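Local coordinates for protein putative hydrolase (Agrobacterium vitis, PDB 3LLC) that probably hydrolyses acyl thioesters and esters, for instance releasing fatty acids from acylated proteins, as a member of the alpha/beta hydrolase family, at residues Arg37-Leu43 / Gly66-Phe72; Gly44-Met50 / Arg71-His77; Leu93-Leu97 / Arg122-Leu127; Gly139-Pro145 / Cys207-Gln213. All coordinates share one frame; numbering follows the deposited sequence.

Interaction 1: residues Arg37-Leu43 / Gly66-Phe72; sequences RPTCIWL and GVGAIRF. With EDO (1,2-ethanediol), chain F.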
# COMPACT_ATOMS: atom_id res chain seq x y z
N ARG A 37 -12.63 -16.55 9.54
CA ARG A 37 -11.91 -16.44 8.27
C ARG A 37 -11.17 -15.10 8.19
O ARG A 37 -11.60 -14.13 8.78
CB ARG A 37 -12.89 -16.62 7.10
CG ARG A 37 -13.58 -17.98 7.09
CD ARG A 37 -14.58 -18.11 5.97
NE ARG A 37 -15.16 -19.45 5.92
CZ ARG A 37 -15.92 -19.88 4.93
NH1 ARG A 37 -16.19 -19.09 3.90
NH2 ARG A 37 -16.41 -21.12 4.95
N PRO A 38 -10.04 -15.06 7.45
CA PRO A 38 -9.33 -13.80 7.31
C PRO A 38 -10.09 -12.76 6.48
O PRO A 38 -11.09 -13.08 5.81
CB PRO A 38 -8.04 -14.20 6.59
CG PRO A 38 -8.38 -15.40 5.83
CD PRO A 38 -9.43 -16.13 6.63
N THR A 39 -9.63 -11.53 6.61
CA THR A 39 -10.03 -10.39 5.79
C THR A 39 -8.83 -9.86 4.99
O THR A 39 -7.76 -9.53 5.53
CB THR A 39 -10.64 -9.28 6.69
OG1 THR A 39 -11.85 -9.76 7.29
CG2 THR A 39 -10.91 -7.93 5.88
N CYS A 40 -9.00 -9.76 3.68
CA CYS A 40 -8.02 -9.15 2.80
C CYS A 40 -8.19 -7.62 2.76
O CYS A 40 -9.30 -7.12 2.49
CB CYS A 40 -8.16 -9.72 1.39
SG CYS A 40 -7.93 -11.52 1.20
N ILE A 41 -7.12 -6.90 3.05
CA ILE A 41 -7.15 -5.42 3.00
C ILE A 41 -6.24 -4.90 1.91
O ILE A 41 -5.02 -5.18 1.85
CB ILE A 41 -6.83 -4.69 4.35
CG1 ILE A 41 -7.03 -3.18 4.18
CG2 ILE A 41 -5.43 -4.97 4.80
CD1 ILE A 41 -7.19 -2.42 5.50
N TRP A 42 -6.87 -4.17 1.01
CA TRP A 42 -6.17 -3.49 -0.09
C TRP A 42 -5.49 -2.22 0.40
O TRP A 42 -6.10 -1.40 1.09
CB TRP A 42 -7.19 -3.14 -1.20
CG TRP A 42 -6.50 -2.47 -2.42
CD1 TRP A 42 -6.59 -1.13 -2.79
CD2 TRP A 42 -5.63 -3.09 -3.38
NE1 TRP A 42 -5.82 -0.91 -3.90
CE2 TRP A 42 -5.20 -2.07 -4.28
CE3 TRP A 42 -5.15 -4.40 -3.57
CZ2 TRP A 42 -4.35 -2.34 -5.37
CZ3 TRP A 42 -4.27 -4.66 -4.64
CH2 TRP A 42 -3.90 -3.62 -5.53
N LEU A 43 -4.21 -2.04 0.04
CA LEU A 43 -3.50 -0.79 0.26
C LEU A 43 -2.96 -0.35 -1.11
O LEU A 43 -2.03 -0.97 -1.63
CB LEU A 43 -2.35 -0.98 1.25
CG LEU A 43 -2.76 -1.48 2.65
CD1 LEU A 43 -1.53 -2.03 3.44
CD2 LEU A 43 -3.50 -0.37 3.45
N GLY A 66 -15.45 -16.74 0.31
CA GLY A 66 -16.21 -16.46 1.53
C GLY A 66 -15.38 -15.76 2.61
O GLY A 66 -15.65 -15.87 3.79
N VAL A 67 -14.35 -15.04 2.20
CA VAL A 67 -13.52 -14.31 3.14
C VAL A 67 -13.78 -12.80 3.07
O VAL A 67 -14.46 -12.31 2.15
CB VAL A 67 -12.02 -14.67 3.02
CG1 VAL A 67 -11.82 -16.19 3.02
CG2 VAL A 67 -11.35 -14.00 1.82
N GLY A 68 -13.28 -12.07 4.05
CA GLY A 68 -13.54 -10.65 4.14
C GLY A 68 -12.72 -9.84 3.13
O GLY A 68 -11.64 -10.27 2.64
N ALA A 69 -13.21 -8.64 2.84
CA ALA A 69 -12.46 -7.69 2.02
C ALA A 69 -12.70 -6.25 2.47
O ALA A 69 -13.86 -5.86 2.72
CB ALA A 69 -12.83 -7.85 0.55
N ILE A 70 -11.62 -5.48 2.63
CA ILE A 70 -11.68 -4.04 2.96
C ILE A 70 -10.92 -3.25 1.88
O ILE A 70 -9.77 -3.54 1.59
CB ILE A 70 -11.10 -3.71 4.33
CG1 ILE A 70 -11.92 -4.35 5.45
CG2 ILE A 70 -11.02 -2.18 4.56
CD1 ILE A 70 -11.25 -4.32 6.82
N ARG A 71 -11.58 -2.23 1.32
CA ARG A 71 -10.88 -1.21 0.51
C ARG A 71 -11.23 0.16 1.07
O ARG A 71 -12.32 0.32 1.65
CB ARG A 71 -11.35 -1.26 -0.94
CG ARG A 71 -10.98 -2.55 -1.68
CD ARG A 71 -11.69 -2.66 -3.05
NE ARG A 71 -13.11 -2.95 -2.94
CZ ARG A 71 -14.06 -2.47 -3.73
NH1 ARG A 71 -13.80 -1.59 -4.70
NH2 ARG A 71 -15.31 -2.84 -3.53
N PHE A 72 -10.31 1.11 0.93
CA PHE A 72 -10.56 2.51 1.33
C PHE A 72 -9.73 3.46 0.45
O PHE A 72 -8.77 3.04 -0.19
CB PHE A 72 -10.22 2.71 2.81
CG PHE A 72 -8.75 2.62 3.10
CD1 PHE A 72 -8.14 1.37 3.22
CD2 PHE A 72 -7.96 3.76 3.21
CE1 PHE A 72 -6.78 1.26 3.43
CE2 PHE A 72 -6.58 3.66 3.45
CZ PHE A 72 -6.00 2.39 3.55
C1 EDO F . -14.21 -7.27 7.55
O1 EDO F . -13.62 -7.42 8.85
C2 EDO F . -15.54 -6.56 7.69
O2 EDO F . -16.32 -7.11 8.74
O HOH W 1 -7.80 0.25 -0.02
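The Phe72 ring meets Leu43 at its edge: CD2 of Leu43, in one of two modelled conformers, lies in the ring plane, 3.7 Å from Phe72 CE1. A second flat group, the Arg37 guanidinium, given here in one of two conformers, has Gly66 at its edge, with NH1 approaching Gly66 O at 3.3 Å from above the carbonyl plane. Between these ends run strands 39-43 and 68-72, neighbours in the central sheet of the alpha/beta hydrolase fold and joined by helix 53-65 as a beta-alpha-beta crossover. Their axes diverge by only 17°, and three parallel bridges set the register, pairing Thr39 with Gly68, Cys40 with Ala69 and Ile41 with Ile70. Cys40 N to Gly68 O (2.9 Å) and Ile70 N to Cys40 O (2.8 Å) are typical of the backbone bonds, while the short Thr39-Gly68 CA separation of 3.9 Å shows how closely the chains draw together at the glycine. On one sheet face the Thr39 methyl CG2 meets both CG1 and CD1 of Ile70. With Thr39 CG2 anti to the backbone N, OG1 (chi1 -65°) lies beside that N and takes a weak bond from an ethanediol. Val29 of strand 23-30 continues the apolar layer beyond Ile70. On the other face Trp42 CB rests on Arg71 CG, and the indole reaches helix 53-65. Where direct pairing stops, a water bridges the strands, donating to Trp42 O at 2.6 Å and accepting from Phe72 N at 2.8 Å.

Interaction 2: residues Gly44-Met50 / Arg71-His77; sequences GGYRSDM and RFDYSGH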
# COMPACT_ATOMS: atom_id res chain seq x y z
N GLY A 44 -3.54 0.70 -1.67
CA GLY A 44 -3.21 1.10 -3.05
C GLY A 44 -1.99 2.00 -3.25
O GLY A 44 -1.32 2.42 -2.29
N GLY A 45 -1.69 2.26 -4.53
CA GLY A 45 -0.58 3.16 -4.92
C GLY A 45 -0.86 4.66 -4.78
O GLY A 45 -2.00 5.09 -4.56
N TYR A 46 0.19 5.45 -4.95
CA TYR A 46 0.13 6.90 -4.94
C TYR A 46 -0.82 7.31 -6.04
O TYR A 46 -0.70 6.81 -7.13
CB TYR A 46 1.52 7.42 -5.27
CG TYR A 46 1.79 8.90 -5.15
CD1 TYR A 46 1.87 9.49 -3.90
CD2 TYR A 46 2.12 9.68 -6.27
CE1 TYR A 46 2.20 10.82 -3.75
CE2 TYR A 46 2.44 11.04 -6.12
CZ TYR A 46 2.49 11.59 -4.85
OH TYR A 46 2.82 12.91 -4.61
N ARG A 47 -1.77 8.19 -5.78
CA ARG A 47 -2.73 8.59 -6.83
C ARG A 47 -3.70 7.51 -7.33
O ARG A 47 -4.39 7.74 -8.31
CB ARG A 47 -1.99 9.23 -8.06
CG ARG A 47 -1.24 10.54 -7.74
CD ARG A 47 -0.60 11.16 -9.01
NE ARG A 47 -1.61 11.64 -9.96
CZ ARG A 47 -1.36 12.02 -11.22
NH1 ARG A 47 -0.12 12.00 -11.73
NH2 ARG A 47 -2.36 12.43 -11.99
N SER A 48 -3.81 6.36 -6.66
CA SER A 48 -4.78 5.34 -7.08
C SER A 48 -6.16 5.62 -6.46
O SER A 48 -6.32 6.49 -5.57
CB SER A 48 -4.33 3.93 -6.65
OG SER A 48 -4.31 3.83 -5.23
N ASP A 49 -7.14 4.82 -6.88
CA ASP A 49 -8.38 4.79 -6.10
C ASP A 49 -8.92 3.39 -6.01
O ASP A 49 -8.46 2.42 -6.64
CB ASP A 49 -9.43 5.84 -6.52
CG ASP A 49 -10.12 5.53 -7.82
OD1 ASP A 49 -10.47 4.37 -8.09
OD2 ASP A 49 -10.37 6.48 -8.57
N MSE A 50 -9.85 3.23 -5.07
CA MSE A 50 -10.27 1.88 -4.66
C MSE A 50 -11.16 1.14 -5.68
O MSE A 50 -11.50 -0.04 -5.47
CB MSE A 50 -10.90 1.91 -3.26
CG MSE A 50 -12.17 2.62 -3.20
SE MSE A 50 -13.01 2.55 -1.39
CE MSE A 50 -14.24 3.94 -1.61
N ARG A 71 -11.58 -2.23 1.32
CA ARG A 71 -10.88 -1.21 0.51
C ARG A 71 -11.23 0.16 1.07
O ARG A 71 -12.32 0.32 1.65
CB ARG A 71 -11.35 -1.26 -0.94
CG ARG A 71 -10.98 -2.55 -1.68
CD ARG A 71 -11.69 -2.66 -3.05
NE ARG A 71 -13.11 -2.95 -2.94
CZ ARG A 71 -14.06 -2.47 -3.73
NH1 ARG A 71 -13.80 -1.59 -4.70
NH2 ARG A 71 -15.31 -2.84 -3.53
N PHE A 72 -10.31 1.11 0.93
CA PHE A 72 -10.56 2.51 1.33
C PHE A 72 -9.73 3.46 0.45
O PHE A 72 -8.77 3.04 -0.19
CB PHE A 72 -10.22 2.71 2.81
CG PHE A 72 -8.75 2.62 3.10
CD1 PHE A 72 -8.14 1.37 3.22
CD2 PHE A 72 -7.96 3.76 3.21
CE1 PHE A 72 -6.78 1.26 3.43
CE2 PHE A 72 -6.58 3.66 3.45
CZ PHE A 72 -6.00 2.39 3.55
N ASP A 73 -10.17 4.72 0.39
CA ASP A 73 -9.44 5.78 -0.36
C ASP A 73 -8.60 6.60 0.62
O ASP A 73 -9.11 7.10 1.63
CB ASP A 73 -10.40 6.69 -1.12
CG ASP A 73 -10.87 6.09 -2.49
OD1 ASP A 73 -10.04 5.42 -3.15
OD2 ASP A 73 -12.03 6.36 -2.88
N TYR A 74 -7.32 6.74 0.31
CA TYR A 74 -6.45 7.66 1.07
C TYR A 74 -7.01 9.09 1.05
O TYR A 74 -7.75 9.46 0.12
CB TYR A 74 -5.05 7.69 0.49
CG TYR A 74 -4.29 6.38 0.44
CD1 TYR A 74 -3.91 5.72 1.61
CD2 TYR A 74 -3.84 5.85 -0.77
CE1 TYR A 74 -3.17 4.54 1.56
CE2 TYR A 74 -3.08 4.67 -0.81
CZ TYR A 74 -2.75 4.03 0.36
OH TYR A 74 -2.03 2.86 0.31
N SER A 75 -6.74 9.88 2.09
CA SER A 75 -7.09 11.28 2.06
C SER A 75 -6.50 11.92 0.77
O SER A 75 -5.40 11.55 0.34
CB SER A 75 -6.62 12.06 3.30
OG SER A 75 -5.22 11.96 3.51
N GLY A 76 -7.24 12.85 0.17
CA GLY A 76 -6.84 13.50 -1.07
C GLY A 76 -7.12 12.72 -2.35
O GLY A 76 -6.87 13.22 -3.46
N HIS A 77 -7.65 11.51 -2.20
CA HIS A 77 -7.88 10.57 -3.31
C HIS A 77 -9.36 10.16 -3.34
O HIS A 77 -10.03 10.05 -2.30
CB HIS A 77 -7.11 9.27 -3.12
CG HIS A 77 -5.61 9.38 -3.12
ND1 HIS A 77 -4.89 10.10 -2.17
CD2 HIS A 77 -4.68 8.77 -3.91
CE1 HIS A 77 -3.59 9.94 -2.39
NE2 HIS A 77 -3.44 9.14 -3.43
O HOH W 2 -5.67 2.25 -0.42
O HOH W 3 -7.08 5.89 -2.81
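Asp73 OD1 is held by two donors: Met50 N at 2.9 Å, meeting it on the syn side, and a water at 3.0 Å that also donates to Ser48 O. Asp73 OD2 has its own partner, Ala79 N, which helps fix the carboxylate's rotation. The selenomethionine at Met50 crosses this side chain at about a right angle; its chain is extended beyond CG, carrying SE over Phe72 CA (3.7 Å). From the same residue, Met50 O receives Arg71 NH1 at 2.9 Å, in the guanidinium plane, so both backbone polar atoms of Met50 are tied to the 71-77 segment. Tyr74 OH donates to Gly44 O at 2.7 Å, with the carbonyl oxygen near the ring plane. His77 NE2 accepts from Arg47 N (3.0 Å), close to the imidazole plane, while His77 ND1 donates to Ser75 O. Both ring nitrogens are thus engaged, and Tyr74 CD2 lies over the ring's centre. Arg47 N belongs to the type II turn Gly45-Ser48, so the imidazole is held by a backbone N-H of that turn. Tyr46 N, within that turn, binds a tetraethylene glycol, consistent with the loop after strand 39-43 being the one that supplies an oxyanion-hole amide in alpha/beta hydrolases.

Interaction 3: residues Leu93-Leu97 / Arg122-Leu127; sequences LEEAL and RLIQEL. With EDO (1,2-ethanediol), chain C.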
# COMPACT_ATOMS: atom_id res chain seq x y z
N LEU A 93 -0.64 6.23 6.46
CA LEU A 93 -0.51 5.11 7.39
C LEU A 93 -1.51 5.22 8.53
O LEU A 93 -2.14 4.22 8.91
CB LEU A 93 0.93 5.05 7.95
CG LEU A 93 1.17 4.08 9.12
CD1 LEU A 93 0.94 2.59 8.68
CD2 LEU A 93 2.65 4.27 9.65
N GLU A 94 -1.65 6.42 9.11
CA GLU A 94 -2.59 6.65 10.18
C GLU A 94 -4.01 6.26 9.76
O GLU A 94 -4.80 5.70 10.55
CB GLU A 94 -2.55 8.13 10.60
CG GLU A 94 -3.45 8.46 11.78
CD GLU A 94 -3.47 9.94 12.16
OE1 GLU A 94 -3.04 10.82 11.36
OE2 GLU A 94 -3.95 10.24 13.28
N GLU A 95 -4.35 6.56 8.52
CA GLU A 95 -5.67 6.21 7.97
C GLU A 95 -5.85 4.67 7.82
O GLU A 95 -6.89 4.11 8.20
CB GLU A 95 -5.85 6.94 6.62
CG GLU A 95 -5.98 8.46 6.77
CD GLU A 95 -5.61 9.27 5.50
OE1 GLU A 95 -5.61 8.65 4.42
OE2 GLU A 95 -5.36 10.50 5.63
N ALA A 96 -4.84 3.99 7.28
CA ALA A 96 -4.87 2.56 7.14
C ALA A 96 -5.08 1.90 8.51
O ALA A 96 -5.95 1.02 8.64
CB ALA A 96 -3.57 2.02 6.44
N LEU A 97 -4.34 2.34 9.53
CA LEU A 97 -4.48 1.77 10.87
C LEU A 97 -5.88 2.06 11.45
O LEU A 97 -6.49 1.20 12.12
CB LEU A 97 -3.35 2.28 11.77
CG LEU A 97 -3.24 1.76 13.21
CD1 LEU A 97 -3.24 0.24 13.21
CD2 LEU A 97 -1.97 2.31 13.90
N ARG A 122 5.09 -0.65 7.16
CA ARG A 122 4.94 0.21 8.36
C ARG A 122 3.77 -0.28 9.25
O ARG A 122 3.86 -0.25 10.50
CB ARG A 122 4.72 1.69 7.99
CG ARG A 122 6.01 2.41 7.47
CD ARG A 122 7.03 2.70 8.60
NE ARG A 122 6.48 3.58 9.62
CZ ARG A 122 6.29 3.28 10.90
NH1 ARG A 122 6.66 2.10 11.40
NH2 ARG A 122 5.76 4.17 11.70
N LEU A 123 2.67 -0.70 8.63
CA LEU A 123 1.47 -1.13 9.39
C LEU A 123 1.79 -2.32 10.26
O LEU A 123 1.41 -2.36 11.43
CB LEU A 123 0.33 -1.46 8.41
CG LEU A 123 -1.09 -1.79 8.88
CD1 LEU A 123 -1.57 -0.75 9.83
CD2 LEU A 123 -2.02 -1.86 7.65
N ILE A 124 2.50 -3.30 9.71
CA ILE A 124 2.87 -4.48 10.53
C ILE A 124 3.76 -4.10 11.72
O ILE A 124 3.57 -4.61 12.84
CB ILE A 124 3.44 -5.67 9.65
CG1 ILE A 124 3.55 -6.96 10.46
CG2 ILE A 124 4.83 -5.38 9.05
CD1 ILE A 124 2.24 -7.64 10.63
N GLN A 125 4.67 -3.14 11.50
CA GLN A 125 5.50 -2.60 12.59
C GLN A 125 4.67 -1.92 13.67
O GLN A 125 4.92 -2.14 14.87
CB GLN A 125 6.60 -1.61 12.07
CG GLN A 125 7.62 -2.29 11.16
CD GLN A 125 8.67 -1.32 10.59
OE1 GLN A 125 8.40 -0.11 10.39
NE2 GLN A 125 9.89 -1.82 10.40
N GLU A 126 3.66 -1.15 13.28
CA GLU A 126 2.78 -0.45 14.24
C GLU A 126 1.95 -1.46 15.04
O GLU A 126 1.79 -1.32 16.25
CB GLU A 126 1.83 0.54 13.52
CG GLU A 126 2.50 1.74 12.83
CD GLU A 126 2.74 2.95 13.76
OE1 GLU A 126 1.79 3.75 13.98
OE2 GLU A 126 3.89 3.14 14.22
N LEU A 127 1.41 -2.47 14.37
CA LEU A 127 0.65 -3.52 15.09
C LEU A 127 1.53 -4.32 16.05
O LEU A 127 1.15 -4.54 17.22
CB LEU A 127 -0.06 -4.45 14.09
CG LEU A 127 -1.13 -3.80 13.22
CD1 LEU A 127 -1.61 -4.75 12.10
CD2 LEU A 127 -2.31 -3.31 14.05
C1 EDO C . 14.17 -1.17 11.23
O1 EDO C . 15.10 -0.36 10.51
C2 EDO C . 13.35 -1.92 10.21
O2 EDO C . 12.46 -1.00 9.64
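Two helices of the alpha/beta hydrolase fold, 89-103 and 115-128, pack against each other through leucines, with local axes 10.3 Å apart and crossing at -60°. Leu93 enters with both methyls: CD1 approaches the backbone of the opposite helix at Leu123 N (3.7 Å), while CD2 sits against Arg122 CB and also lies 3.7 Å from Arg122 NH2. Placing CG of Leu93 opposite its own backbone N (chi1 170°) sends the fork across toward Arg122, whose chain it meets at about a right angle. Arg122 bends at chi2 and chi3, which brings the guanidinium beside this methyl. Its polar ends are held within or near its own helix: NH1 donates to Gln125 OE1 at 3.0 Å, near the guanidinium plane, NE reaches Asn196, and NH2 makes a weak salt bridge with Glu126 OE2 in one conformer of that residue. In the chain, strand 107-113 follows the first helix and leads through Ser114 of the probable nucleophile elbow (Gly112, Ser114, Gly116) into helix 115-128. Farther along the interface Leu97, modelled in two conformers, reaches Leu123 and Leu127. Its CD1 is 3.9 Å from Leu123 CD1 and 3.8 Å from Leu127 CD2, and the Leu97 and Leu127 side chains slide past each other in opposite directions. Ala96 CB adds a looser touch on Leu123 CD2. Away from Leu93 and Leu97, Gln125 NE2 donates to an ethanediol O2 at 2.8 Å.

Interaction 4: residues Gly139-Pro145 / Cys207-Gln213; sequences GMVLIAP and CPVHILQ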
# COMPACT_ATOMS: atom_id res chain seq x y z
N GLY A 139 -0.50 -12.91 6.64
CA GLY A 139 0.30 -12.91 5.40
C GLY A 139 0.27 -11.57 4.70
O GLY A 139 -0.58 -10.72 5.00
N MSE A 140 1.19 -11.38 3.75
CA MSE A 140 1.30 -10.12 3.01
C MSE A 140 1.67 -10.44 1.56
O MSE A 140 2.58 -11.24 1.29
CB MSE A 140 2.34 -9.17 3.64
CG MSE A 140 2.07 -8.72 5.11
SE MSE A 140 3.64 -7.80 5.88
CE MSE A 140 4.46 -7.43 4.13
N VAL A 141 0.93 -9.83 0.62
CA VAL A 141 1.18 -9.98 -0.81
C VAL A 141 1.52 -8.55 -1.28
O VAL A 141 0.72 -7.62 -1.06
CB VAL A 141 -0.00 -10.57 -1.55
CG1 VAL A 141 0.27 -10.53 -3.08
CG2 VAL A 141 -0.32 -12.05 -1.09
N LEU A 142 2.72 -8.35 -1.82
CA LEU A 142 3.21 -7.00 -2.19
C LEU A 142 3.43 -6.97 -3.72
O LEU A 142 4.09 -7.85 -4.24
CB LEU A 142 4.50 -6.70 -1.45
CG LEU A 142 4.46 -6.79 0.09
CD1 LEU A 142 5.85 -6.51 0.69
CD2 LEU A 142 3.40 -5.82 0.59
N ILE A 143 2.84 -5.98 -4.41
CA ILE A 143 2.85 -5.89 -5.87
C ILE A 143 3.67 -4.64 -6.23
O ILE A 143 3.26 -3.55 -5.89
CB ILE A 143 1.42 -5.77 -6.42
CG1 ILE A 143 0.57 -7.00 -5.96
CG2 ILE A 143 1.41 -5.61 -7.97
CD1 ILE A 143 -0.73 -6.68 -5.43
N ALA A 144 4.82 -4.83 -6.88
CA ALA A 144 5.76 -3.75 -7.21
C ALA A 144 5.95 -2.79 -6.04
O ALA A 144 5.81 -1.58 -6.17
CB ALA A 144 5.28 -2.98 -8.50
N PRO A 145 6.27 -3.33 -4.84
CA PRO A 145 6.29 -2.47 -3.68
C PRO A 145 7.36 -1.37 -3.73
O PRO A 145 8.45 -1.60 -4.25
CB PRO A 145 6.59 -3.45 -2.53
CG PRO A 145 7.38 -4.52 -3.21
CD PRO A 145 6.68 -4.70 -4.53
N CYS A 207 5.19 -13.22 9.54
CA CYS A 207 4.25 -13.93 8.68
C CYS A 207 4.86 -14.15 7.29
O CYS A 207 5.83 -13.47 6.94
CB CYS A 207 2.98 -13.07 8.50
SG CYS A 207 3.23 -11.48 7.66
N PRO A 208 4.25 -15.03 6.48
CA PRO A 208 4.75 -15.16 5.07
C PRO A 208 4.58 -13.90 4.25
O PRO A 208 3.60 -13.16 4.43
CB PRO A 208 3.94 -16.32 4.50
CG PRO A 208 3.25 -16.98 5.68
CD PRO A 208 3.16 -15.97 6.78
N VAL A 209 5.55 -13.67 3.35
CA VAL A 209 5.54 -12.52 2.45
C VAL A 209 5.76 -13.06 1.02
O VAL A 209 6.68 -13.86 0.81
CB VAL A 209 6.65 -11.52 2.81
CG1 VAL A 209 6.62 -10.29 1.85
CG2 VAL A 209 6.51 -10.98 4.27
N HIS A 210 4.93 -12.63 0.06
CA HIS A 210 5.12 -12.94 -1.35
C HIS A 210 5.12 -11.62 -2.10
O HIS A 210 4.11 -10.89 -2.08
CB HIS A 210 3.97 -13.80 -1.87
CG HIS A 210 4.21 -14.41 -3.23
ND1 HIS A 210 3.52 -15.51 -3.67
CD2 HIS A 210 5.08 -14.09 -4.22
CE1 HIS A 210 3.93 -15.83 -4.89
NE2 HIS A 210 4.89 -14.99 -5.24
N ILE A 211 6.24 -11.34 -2.77
CA ILE A 211 6.39 -10.13 -3.63
C ILE A 211 6.27 -10.55 -5.12
O ILE A 211 6.85 -11.56 -5.54
CB ILE A 211 7.77 -9.47 -3.42
CG1 ILE A 211 8.01 -9.08 -1.95
CG2 ILE A 211 7.94 -8.19 -4.36
CD1 ILE A 211 9.53 -9.04 -1.54
N LEU A 212 5.49 -9.76 -5.89
CA LEU A 212 5.33 -9.93 -7.35
C LEU A 212 5.90 -8.63 -7.97
O LEU A 212 5.51 -7.52 -7.56
CB LEU A 212 3.87 -10.09 -7.73
CG LEU A 212 3.17 -11.40 -7.31
CD1 LEU A 212 1.67 -11.21 -7.10
CD2 LEU A 212 3.37 -12.47 -8.37
N GLN A 213 6.83 -8.77 -8.92
CA GLN A 213 7.59 -7.63 -9.46
C GLN A 213 7.94 -7.86 -10.94
O GLN A 213 8.49 -8.92 -11.35
CB GLN A 213 8.87 -7.44 -8.62
CG GLN A 213 9.85 -6.42 -9.16
CD GLN A 213 9.39 -4.98 -8.96
OE1 GLN A 213 8.99 -4.57 -7.85
NE2 GLN A 213 9.49 -4.18 -10.03
O HOH W 4 9.90 -3.67 -5.40
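Leu142 N bonds to His210 O and Leu212 N to Leu142 O, both at 2.9 Å, at the middle of a parallel pairing whose strand axes diverge by 12°. The series runs from Met140 N to Pro208 O (3.1 Å, the least straight at 140°) to Ala144 N to Leu212 O (2.9 Å, the straightest at 176°). Between these bonds, CA-H groups of Val141 and Ile211 point at His210 O and Leu142 O, so each of those oxygens also receives a CA-H contact. On one face Leu142 CD1 crosses to Val209 CG1 at 4.0 Å. The selenomethionine at Met140 lies alongside Val209 with the two side chains pointing the same way, though Met140 has two modelled conformers. At the strand ends Pro145 CD rests on Ile211 CG2 (3.7 Å), and Gln213 OE1 approaches Ala144 CA. Gln213 bends at chi2, turning its amide back toward the partner segment, where a water lies 2.8 Å from both its OE1 and Pro145 O. Through weak bonds its NE2 reaches Val220 O and Asp217 OD2, the latter a likely member of a Ser114-His247-Asp217 triad, so the end of this strand pair lies close to the probable active site. Outside the pair, Val141 and Ile143 bond to strand 107-113, while Ile211 and Leu212 touch strand 237-242. Helix 252-266 lies against Val141, Ile143 and His210, and helix 222-230 against Pro145 and Ile211 on the opposite face of the sheet.

How the interactions relate
Interactions 1 and 4 are buried pairings of parallel strands within one sheet, built on backbone hydrogen bonds with apolar side chains on the faces; they touch where Trp42 meets Ile143. Interaction 2, only partly buried, continues from the strand ends of interaction 1 and shares Arg71 and Phe72 with it, but trades regular pairing for side-chain-to-backbone bonds and waters between loops. Interaction 3, also partly buried, has no hydrogen bond across its helices and relies on leucine packing. Its helices nevertheless reach the other contacts: Ala96 packs on Phe72 and Leu43, Glu95 probably bonds to Ser75, and Ile124 touches Met140. Interactions 2 and 4 do not meet.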